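Local structure of carbohydrate deacetylase (Enterococcus faecalis, 2I5I) at residues 8-18 against 33-44. The protein probably removes acetyl groups from acetylated carbohydrates in the breakdown of oligosaccharides, as a magnesium-dependent homodimeric enzyme of the YdjC family. Sequence-based numbering, arbitrary orientation. Where two conformers were deposited one is given.
Sequences IINADDFGYTP and VTSTTALPTSPY
Ala-11 O is gripped from opposite faces of its carbonyl plane, by the backbone N of Thr-37 and by the hydroxyl of Thr-36, whose OG1 donates at 2.6 Å to Ala-11 O. With OG1 anti to the backbone N of Thr-36 (chi1 -169°), its methyl CG2 is left to lie over one face of the Phe-14 ring, 4.1 Å from the centroid, a CH-pi contact. Between strands 8-11 and 35-38 the ladder is parallel; beyond the corner at Asp-12 it resumes, with Phe-14 N bonded to Thr-37 O at 3.0 Å and Leu-39 N donating almost straight to Phe-14 O.

On the other sheet face the amide of Asn-10 lies across Thr-37: its OD1 accepts from Ser-35 OG at 2.7 Å, while ND2 makes a weak bond to Thr-37 OG1, a hydroxyl also bonded to Asp-128. Further along, Ser-42 OG donates to Gly-15 O (2.7 Å), and Pro-18 CD sits 3.6 Å from the Tyr-44 ring centroid, nearly on the ring normal.

Asp-12 is salt-bridged to Arg-156, and Asp-13 to Arg-232. Asp-13 also lies beside His-64 and His-130, the latter a predicted magnesium ligand; the three are consistent with an unfilled metal site. Strands 6-11 and 35-38, parallel neighbours joined through helix 18-29, form a beta-alpha-beta unit; Asp-13 follows the carboxy-terminal end of its first strand, at the probable active site of a YdjC-type deacetylase.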
# COMPACT_ATOMS: atom_id res chain seq x y z
N ILE A 8 -21.66 14.51 -13.83
CA ILE A 8 -21.40 13.26 -13.16
C ILE A 8 -21.62 12.17 -14.20
O ILE A 8 -22.69 12.06 -14.81
CB ILE A 8 -22.34 13.09 -11.96
CG1 ILE A 8 -22.22 14.19 -10.91
CG2 ILE A 8 -22.14 11.71 -11.35
CD1 ILE A 8 -23.33 14.13 -9.88
N ILE A 9 -20.60 11.38 -14.46
CA ILE A 9 -20.59 10.21 -15.33
C ILE A 9 -20.41 9.01 -14.41
O ILE A 9 -19.38 8.78 -13.81
CB ILE A 9 -19.49 10.29 -16.41
CG1 ILE A 9 -19.61 11.58 -17.20
CG2 ILE A 9 -19.52 9.08 -17.34
CD1 ILE A 9 -18.61 11.79 -18.30
N ASN A 10 -21.53 8.30 -14.26
CA ASN A 10 -21.61 7.28 -13.23
C ASN A 10 -21.79 5.93 -13.90
O ASN A 10 -22.72 5.70 -14.66
CB ASN A 10 -22.77 7.51 -12.24
CG ASN A 10 -22.79 6.47 -11.13
OD1 ASN A 10 -22.29 6.70 -10.02
ND2 ASN A 10 -23.38 5.34 -11.44
N ALA A 11 -20.87 5.03 -13.55
CA ALA A 11 -20.94 3.65 -14.03
C ALA A 11 -21.81 2.83 -13.10
O ALA A 11 -21.49 2.67 -11.92
CB ALA A 11 -19.54 3.05 -14.11
N ASP A 12 -22.90 2.27 -13.60
CA ASP A 12 -23.72 1.39 -12.78
C ASP A 12 -23.11 -0.01 -12.68
O ASP A 12 -22.37 -0.45 -13.58
CB ASP A 12 -25.14 1.34 -13.36
CG ASP A 12 -25.85 2.68 -13.31
OD1 ASP A 12 -25.24 3.69 -12.89
OD2 ASP A 12 -27.04 2.72 -13.69
N ASP A 13 -23.38 -0.70 -11.59
CA ASP A 13 -23.12 -2.11 -11.39
C ASP A 13 -21.72 -2.44 -10.88
O ASP A 13 -21.23 -3.55 -11.08
CB ASP A 13 -23.37 -2.90 -12.68
CG ASP A 13 -24.82 -2.93 -13.12
OD1 ASP A 13 -25.68 -2.66 -12.25
OD2 ASP A 13 -25.13 -3.20 -14.31
N PHE A 14 -21.09 -1.52 -10.17
CA PHE A 14 -19.82 -1.88 -9.49
C PHE A 14 -20.01 -3.09 -8.61
O PHE A 14 -21.02 -3.23 -7.91
CB PHE A 14 -19.30 -0.68 -8.69
CG PHE A 14 -17.79 -0.73 -8.42
CD1 PHE A 14 -16.91 -0.65 -9.49
CD2 PHE A 14 -17.33 -0.84 -7.13
CE1 PHE A 14 -15.54 -0.69 -9.24
CE2 PHE A 14 -15.97 -0.88 -6.87
CZ PHE A 14 -15.10 -0.79 -7.93
N GLY A 15 -19.07 -4.03 -8.58
CA GLY A 15 -19.19 -5.23 -7.79
C GLY A 15 -20.11 -6.28 -8.36
O GLY A 15 -20.29 -7.33 -7.74
N TYR A 16 -20.71 -6.03 -9.53
CA TYR A 16 -21.61 -6.98 -10.15
C TYR A 16 -20.88 -8.30 -10.38
O TYR A 16 -21.28 -9.38 -9.94
CB TYR A 16 -22.16 -6.38 -11.43
CG TYR A 16 -23.37 -7.05 -12.05
CD1 TYR A 16 -24.16 -7.96 -11.36
CD2 TYR A 16 -23.71 -6.74 -13.36
CE1 TYR A 16 -25.25 -8.53 -11.97
CE2 TYR A 16 -24.80 -7.32 -13.98
CZ TYR A 16 -25.57 -8.22 -13.28
OH TYR A 16 -26.66 -8.79 -13.89
N THR A 17 -19.78 -8.21 -11.12
CA THR A 17 -18.88 -9.35 -11.32
C THR A 17 -17.44 -8.84 -11.35
O THR A 17 -17.20 -7.65 -11.60
CB THR A 17 -19.22 -10.20 -12.54
OG1 THR A 17 -18.35 -9.90 -13.63
CG2 THR A 17 -20.58 -9.94 -13.20
N PRO A 18 -16.46 -9.70 -11.10
CA PRO A 18 -15.05 -9.25 -11.15
C PRO A 18 -14.65 -8.48 -12.40
O PRO A 18 -13.94 -7.49 -12.32
CB PRO A 18 -14.29 -10.60 -11.07
CG PRO A 18 -15.19 -11.40 -10.18
CD PRO A 18 -16.57 -11.11 -10.75
N VAL A 33 -15.24 8.40 -16.60
CA VAL A 33 -16.12 7.96 -15.51
C VAL A 33 -15.63 8.56 -14.20
O VAL A 33 -14.47 8.41 -13.80
CB VAL A 33 -16.21 6.43 -15.39
CG1 VAL A 33 -16.96 6.02 -14.13
CG2 VAL A 33 -16.85 5.84 -16.65
N THR A 34 -16.51 9.28 -13.49
CA THR A 34 -16.08 9.94 -12.26
C THR A 34 -16.66 9.33 -11.01
O THR A 34 -16.25 9.64 -9.87
CB THR A 34 -16.49 11.44 -12.28
OG1 THR A 34 -17.92 11.43 -12.08
CG2 THR A 34 -16.23 12.11 -13.60
N SER A 35 -17.62 8.44 -11.18
CA SER A 35 -18.39 7.82 -10.12
C SER A 35 -18.88 6.44 -10.52
O SER A 35 -18.96 6.15 -11.72
CB SER A 35 -19.57 8.75 -9.83
OG SER A 35 -20.42 8.23 -8.84
N THR A 36 -19.22 5.63 -9.54
CA THR A 36 -19.90 4.36 -9.76
C THR A 36 -20.86 4.09 -8.61
O THR A 36 -20.74 4.68 -7.52
CB THR A 36 -18.88 3.22 -9.91
OG1 THR A 36 -19.46 2.00 -10.38
CG2 THR A 36 -18.25 2.94 -8.54
N THR A 37 -21.80 3.19 -8.86
CA THR A 37 -22.68 2.73 -7.78
C THR A 37 -22.62 1.20 -7.71
O THR A 37 -22.69 0.60 -8.79
CB THR A 37 -24.12 3.21 -7.93
OG1 THR A 37 -24.59 2.98 -9.26
CG2 THR A 37 -24.16 4.71 -7.64
N ALA A 38 -22.46 0.71 -6.50
CA ALA A 38 -22.13 -0.67 -6.19
C ALA A 38 -23.26 -1.48 -5.59
O ALA A 38 -24.03 -0.96 -4.78
CB ALA A 38 -20.95 -0.64 -5.21
N LEU A 39 -23.31 -2.76 -5.96
CA LEU A 39 -24.31 -3.70 -5.45
C LEU A 39 -23.86 -4.46 -4.23
O LEU A 39 -23.16 -5.48 -4.33
CB LEU A 39 -24.69 -4.67 -6.56
CG LEU A 39 -25.27 -4.13 -7.86
CD1 LEU A 39 -24.90 -5.04 -9.03
CD2 LEU A 39 -26.80 -3.99 -7.74
N PRO A 40 -24.27 -4.09 -3.02
CA PRO A 40 -23.99 -4.92 -1.85
C PRO A 40 -24.63 -6.31 -1.87
O PRO A 40 -24.24 -7.21 -1.12
CB PRO A 40 -24.61 -4.13 -0.67
CG PRO A 40 -25.38 -3.03 -1.27
CD PRO A 40 -25.02 -2.86 -2.70
N THR A 41 -25.64 -6.51 -2.71
CA THR A 41 -26.34 -7.77 -2.84
C THR A 41 -25.51 -8.77 -3.64
O THR A 41 -25.83 -9.96 -3.71
CB THR A 41 -27.71 -7.58 -3.53
OG1 THR A 41 -27.61 -6.61 -4.57
CG2 THR A 41 -28.70 -7.07 -2.49
N SER A 42 -24.43 -8.25 -4.22
CA SER A 42 -23.52 -9.12 -4.98
C SER A 42 -22.44 -9.75 -4.14
O SER A 42 -21.79 -9.14 -3.30
CB SER A 42 -22.86 -8.28 -6.09
OG SER A 42 -22.19 -9.13 -6.99
N PRO A 43 -22.16 -11.03 -4.33
CA PRO A 43 -21.14 -11.64 -3.44
C PRO A 43 -19.75 -11.04 -3.65
O PRO A 43 -18.90 -11.10 -2.76
CB PRO A 43 -21.18 -13.11 -3.83
CG PRO A 43 -21.83 -13.17 -5.16
CD PRO A 43 -22.73 -11.96 -5.30
N TYR A 44 -19.51 -10.44 -4.79
CA TYR A 44 -18.26 -9.77 -5.15
C TYR A 44 -18.16 -8.35 -4.61
O TYR A 44 -17.19 -7.65 -4.90
CB TYR A 44 -18.14 -9.71 -6.69
CG TYR A 44 -18.30 -11.06 -7.32
CD1 TYR A 44 -17.25 -11.98 -7.20
CD2 TYR A 44 -19.45 -11.44 -8.00
CE1 TYR A 44 -17.36 -13.23 -7.76
CE2 TYR A 44 -19.54 -12.70 -8.56
CZ TYR A 44 -18.50 -13.59 -8.44
OH TYR A 44 -18.58 -14.85 -8.98